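Long-range contact in probable chaperone (Pseudomonas aeruginosa, PDB 4JMF), which probably acts as a type III secretion chaperone of the CesT family, binding a partner protein before its export: residues Asn2-Leu16 with Leu93-Leu105. Residues are numbered along the deposited sequence; the frame is centred on the assembly and turned at random.
Sequences NPLYRAAIHQLFLAL and LQLLDRAQIHHQL
Where Gln11 and Arg98 bring their CA atoms within 5.1 Å, helix 3-15 meets the start of helix 98-114; the axes of 3-15 and 98-105 approach to 8.5 Å and cross at -76°. Arg98 grips Gln11 side-on: NE (2.8 Å) and NH2 both donate to the single atom Gln11 OE1, which lies in the guanidinium plane. NH2 arrives on a lone pair, whereas NE is tilted 27° from the amide plane. A bend in each chain, at chi2 of Gln11 and chi3 of Arg98, brings the groups together, while Leu14 CD1 rests on one guanidinium face, 3.6 Å from Arg98 NH2. One water donates to Gln11 OE1 and accepts from Arg98 N, tying the same oxygen to the first turn of that helix.

Deeper in, Ile101 holds CG1 anti to its own nitrogen (chi1 -167°) and stays extended through chi2, which carries CD1 between Ala8 and Leu12, 3.7 Å from Leu12 CB. Leu93, in the 3-10 turn preceding the helix, spreads its two methyls along one side of helix 3-15: CD1 lies 3.7 Å from Tyr5 N and CD2 3.8 Å from Ala8 CB. At the other end, Ala15 CB sits between Arg98 CG and His102 CD2, and Leu16 CD1 touches Leu105 CD2 at 3.8 Å.

Tyr5 and Ile101 both reach Leu47 of strand 46-53, and Leu12 reaches Leu39, so the helix pair shares an apolar core with the antiparallel sheet. Leu16 and Leu105 also pack on a chain of another protein. Two helices crossing steeply beside an antiparallel sheet fit the alpha/beta fold of CesT-family type III secretion chaperones.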
# COMPACT_ATOMS: atom_id res chain seq x y z
N ASN B 2 21.18 -2.91 -6.02
CA ASN B 2 20.39 -3.20 -7.22
C ASN B 2 20.41 -1.97 -8.15
O ASN B 2 19.94 -0.89 -7.78
CB ASN B 2 18.96 -3.55 -6.81
CG ASN B 2 18.02 -3.79 -8.00
OD1 ASN B 2 18.42 -3.75 -9.18
ND2 ASN B 2 16.74 -4.07 -7.69
N PRO B 3 20.97 -2.14 -9.36
CA PRO B 3 21.09 -1.06 -10.35
C PRO B 3 19.76 -0.35 -10.61
O PRO B 3 19.76 0.87 -10.83
CB PRO B 3 21.52 -1.80 -11.62
CG PRO B 3 22.24 -2.99 -11.13
CD PRO B 3 21.57 -3.40 -9.86
N LEU B 4 18.66 -1.09 -10.58
CA LEU B 4 17.34 -0.52 -10.84
C LEU B 4 16.88 0.37 -9.69
O LEU B 4 16.17 1.36 -9.90
CB LEU B 4 16.31 -1.62 -11.09
CG LEU B 4 16.68 -2.68 -12.14
CD1 LEU B 4 15.61 -3.76 -12.24
CD2 LEU B 4 16.89 -2.02 -13.49
N TYR B 5 17.28 0.01 -8.47
CA TYR B 5 16.98 0.83 -7.30
C TYR B 5 17.85 2.09 -7.33
O TYR B 5 17.35 3.20 -7.10
CB TYR B 5 17.18 0.05 -5.99
CG TYR B 5 16.96 0.88 -4.74
CD1 TYR B 5 15.67 1.14 -4.29
CD2 TYR B 5 18.02 1.39 -4.02
CE1 TYR B 5 15.46 1.89 -3.15
CE2 TYR B 5 17.82 2.15 -2.88
CZ TYR B 5 16.53 2.40 -2.45
OH TYR B 5 16.29 3.15 -1.31
N ARG B 6 19.13 1.93 -7.63
CA ARG B 6 20.01 3.10 -7.72
C ARG B 6 19.49 4.10 -8.75
O ARG B 6 19.48 5.30 -8.51
CB ARG B 6 21.45 2.69 -8.06
CG ARG B 6 22.40 3.88 -8.18
CD ARG B 6 23.82 3.46 -8.55
NE ARG B 6 23.87 2.45 -9.61
CZ ARG B 6 24.29 1.20 -9.45
NH1 ARG B 6 24.72 0.78 -8.26
NH2 ARG B 6 24.30 0.36 -10.48
N ALA B 7 19.02 3.58 -9.89
CA ALA B 7 18.50 4.43 -10.95
C ALA B 7 17.25 5.18 -10.51
O ALA B 7 17.08 6.34 -10.84
CB ALA B 7 18.21 3.60 -12.19
N ALA B 8 16.37 4.51 -9.76
CA ALA B 8 15.17 5.17 -9.23
C ALA B 8 15.53 6.27 -8.23
O ALA B 8 14.96 7.37 -8.27
CB ALA B 8 14.25 4.15 -8.58
N ILE B 9 16.46 5.98 -7.33
CA ILE B 9 16.93 6.98 -6.38
C ILE B 9 17.49 8.19 -7.16
O ILE B 9 17.18 9.34 -6.85
CB ILE B 9 18.01 6.40 -5.44
CG1 ILE B 9 17.43 5.27 -4.57
CG2 ILE B 9 18.60 7.50 -4.55
CD1 ILE B 9 16.23 5.66 -3.72
N HIS B 10 18.28 7.91 -8.19
CA HIS B 10 18.83 8.99 -9.03
C HIS B 10 17.73 9.90 -9.58
O HIS B 10 17.83 11.15 -9.52
CB HIS B 10 19.64 8.38 -10.17
CG HIS B 10 20.43 9.37 -10.97
ND1 HIS B 10 19.93 9.99 -12.10
CD2 HIS B 10 21.69 9.84 -10.82
CE1 HIS B 10 20.85 10.80 -12.60
NE2 HIS B 10 21.92 10.72 -11.84
N GLN B 11 16.67 9.30 -10.10
CA GLN B 11 15.54 10.08 -10.62
C GLN B 11 14.91 10.94 -9.53
O GLN B 11 14.58 12.11 -9.77
CB GLN B 11 14.49 9.16 -11.25
CG GLN B 11 15.04 8.40 -12.47
CD GLN B 11 15.43 9.33 -13.61
OE1 GLN B 11 14.68 10.25 -13.95
NE2 GLN B 11 16.62 9.12 -14.19
N LEU B 12 14.75 10.38 -8.32
CA LEU B 12 14.16 11.16 -7.23
C LEU B 12 15.02 12.36 -6.90
O LEU B 12 14.51 13.44 -6.63
CB LEU B 12 13.95 10.30 -5.98
CG LEU B 12 13.44 11.01 -4.72
CD1 LEU B 12 12.03 11.61 -4.91
CD2 LEU B 12 13.43 10.04 -3.55
N PHE B 13 16.34 12.17 -6.91
CA PHE B 13 17.22 13.28 -6.56
C PHE B 13 17.21 14.39 -7.61
O PHE B 13 17.36 15.58 -7.27
CB PHE B 13 18.62 12.76 -6.22
CG PHE B 13 18.75 12.27 -4.79
CD1 PHE B 13 19.68 12.83 -3.93
CD2 PHE B 13 17.88 11.30 -4.30
CE1 PHE B 13 19.78 12.39 -2.61
CE2 PHE B 13 17.97 10.86 -2.98
CZ PHE B 13 18.91 11.40 -2.14
N LEU B 14 17.01 14.01 -8.87
CA LEU B 14 16.79 15.00 -9.93
C LEU B 14 15.49 15.75 -9.69
O LEU B 14 15.44 16.96 -9.82
CB LEU B 14 16.71 14.32 -11.29
CG LEU B 14 17.94 13.60 -11.80
CD1 LEU B 14 17.70 13.05 -13.21
CD2 LEU B 14 19.13 14.56 -11.78
N ALA B 15 14.44 15.00 -9.33
CA ALA B 15 13.15 15.62 -9.08
C ALA B 15 13.20 16.60 -7.91
O ALA B 15 12.59 17.66 -7.96
CB ALA B 15 12.09 14.55 -8.84
N LEU B 16 13.94 16.25 -6.86
CA LEU B 16 14.02 17.10 -5.68
C LEU B 16 15.15 18.13 -5.77
O LEU B 16 15.33 18.93 -4.85
CB LEU B 16 14.26 16.24 -4.44
CG LEU B 16 13.19 15.21 -4.14
CD1 LEU B 16 13.68 14.27 -3.03
CD2 LEU B 16 11.90 15.92 -3.74
N LEU B 93 9.50 -0.77 -8.41
CA LEU B 93 10.43 0.03 -9.23
C LEU B 93 10.00 0.12 -10.70
O LEU B 93 10.29 1.11 -11.37
CB LEU B 93 11.85 -0.53 -9.11
CG LEU B 93 12.50 -0.47 -7.72
CD1 LEU B 93 13.87 -1.14 -7.72
CD2 LEU B 93 12.61 0.97 -7.23
N GLN B 94 9.30 -0.90 -11.20
CA GLN B 94 8.81 -0.92 -12.59
C GLN B 94 7.88 0.23 -12.94
O GLN B 94 7.71 0.54 -14.12
CB GLN B 94 8.07 -2.23 -12.88
CG GLN B 94 8.95 -3.43 -13.12
CD GLN B 94 9.98 -3.63 -12.03
OE1 GLN B 94 9.64 -3.79 -10.84
NE2 GLN B 94 11.26 -3.58 -12.41
N LEU B 95 7.25 0.83 -11.93
CA LEU B 95 6.28 1.90 -12.17
C LEU B 95 6.84 3.28 -11.85
O LEU B 95 6.16 4.29 -12.04
CB LEU B 95 5.03 1.68 -11.30
CG LEU B 95 4.07 0.54 -11.64
CD1 LEU B 95 2.76 0.71 -10.86
CD2 LEU B 95 3.81 0.52 -13.14
N LEU B 96 8.07 3.34 -11.37
CA LEU B 96 8.58 4.60 -10.83
C LEU B 96 9.50 5.33 -11.81
O LEU B 96 10.73 5.16 -11.77
CB LEU B 96 9.29 4.39 -9.49
CG LEU B 96 8.42 4.01 -8.28
CD1 LEU B 96 9.28 3.46 -7.18
CD2 LEU B 96 7.64 5.22 -7.78
N ASP B 97 8.90 6.13 -12.68
CA ASP B 97 9.66 7.15 -13.38
C ASP B 97 9.81 8.38 -12.47
O ASP B 97 9.32 8.38 -11.33
CB ASP B 97 9.02 7.51 -14.72
CG ASP B 97 7.68 8.20 -14.58
OD1 ASP B 97 7.22 8.44 -13.43
OD2 ASP B 97 7.08 8.55 -15.62
N ARG B 98 10.45 9.43 -12.98
CA ARG B 98 10.72 10.63 -12.19
C ARG B 98 9.48 11.25 -11.55
O ARG B 98 9.49 11.60 -10.37
CB ARG B 98 11.45 11.68 -13.02
CG ARG B 98 12.10 12.74 -12.13
CD ARG B 98 12.98 13.65 -12.94
NE ARG B 98 13.80 12.89 -13.87
CZ ARG B 98 14.41 13.42 -14.92
NH1 ARG B 98 14.30 14.73 -15.15
NH2 ARG B 98 15.13 12.66 -15.73
N ALA B 99 8.42 11.40 -12.34
CA ALA B 99 7.19 11.99 -11.81
C ALA B 99 6.60 11.11 -10.71
O ALA B 99 6.18 11.58 -9.65
CB ALA B 99 6.18 12.18 -12.93
N GLN B 100 6.55 9.81 -10.98
CA GLN B 100 5.90 8.92 -10.04
C GLN B 100 6.66 8.80 -8.71
O GLN B 100 6.03 8.79 -7.64
CB GLN B 100 5.62 7.57 -10.68
CG GLN B 100 4.80 6.63 -9.80
CD GLN B 100 3.39 7.18 -9.46
OE1 GLN B 100 2.89 8.12 -10.11
NE2 GLN B 100 2.76 6.58 -8.45
N ILE B 101 7.99 8.74 -8.75
CA ILE B 101 8.74 8.64 -7.50
C ILE B 101 8.58 9.92 -6.69
O ILE B 101 8.38 9.88 -5.46
CB ILE B 101 10.21 8.18 -7.72
CG1 ILE B 101 10.86 7.77 -6.40
CG2 ILE B 101 11.06 9.26 -8.41
CD1 ILE B 101 12.25 7.12 -6.60
N HIS B 102 8.60 11.06 -7.39
CA HIS B 102 8.32 12.35 -6.76
C HIS B 102 6.94 12.30 -6.11
O HIS B 102 6.77 12.69 -4.96
CB HIS B 102 8.41 13.46 -7.82
CG HIS B 102 8.20 14.84 -7.28
ND1 HIS B 102 6.96 15.45 -7.27
CD2 HIS B 102 9.07 15.75 -6.77
CE1 HIS B 102 7.08 16.67 -6.76
NE2 HIS B 102 8.34 16.87 -6.45
N HIS B 103 5.96 11.81 -6.85
CA HIS B 103 4.59 11.70 -6.34
C HIS B 103 4.50 10.82 -5.08
O HIS B 103 3.78 11.15 -4.14
CB HIS B 103 3.65 11.18 -7.43
CG HIS B 103 2.21 11.16 -7.02
ND1 HIS B 103 1.42 12.28 -7.03
CD2 HIS B 103 1.42 10.14 -6.60
CE1 HIS B 103 0.20 11.97 -6.63
NE2 HIS B 103 0.17 10.67 -6.37
N GLN B 104 5.23 9.71 -5.07
CA GLN B 104 5.22 8.82 -3.91
C GLN B 104 5.66 9.54 -2.65
O GLN B 104 5.02 9.42 -1.59
CB GLN B 104 6.11 7.59 -4.12
CG GLN B 104 5.97 6.56 -2.99
CD GLN B 104 6.90 5.36 -3.15
OE1 GLN B 104 7.53 5.19 -4.21
NE2 GLN B 104 6.99 4.52 -2.11
N LEU B 105 6.76 10.28 -2.74
CA LEU B 105 7.25 10.99 -1.57
C LEU B 105 6.27 12.08 -1.16
O LEU B 105 6.02 12.30 0.03
CB LEU B 105 8.65 11.57 -1.84
CG LEU B 105 9.29 12.38 -0.70
CD1 LEU B 105 9.50 11.51 0.55
CD2 LEU B 105 10.63 12.98 -1.16
O HOH W 1 12.06 9.19 -15.23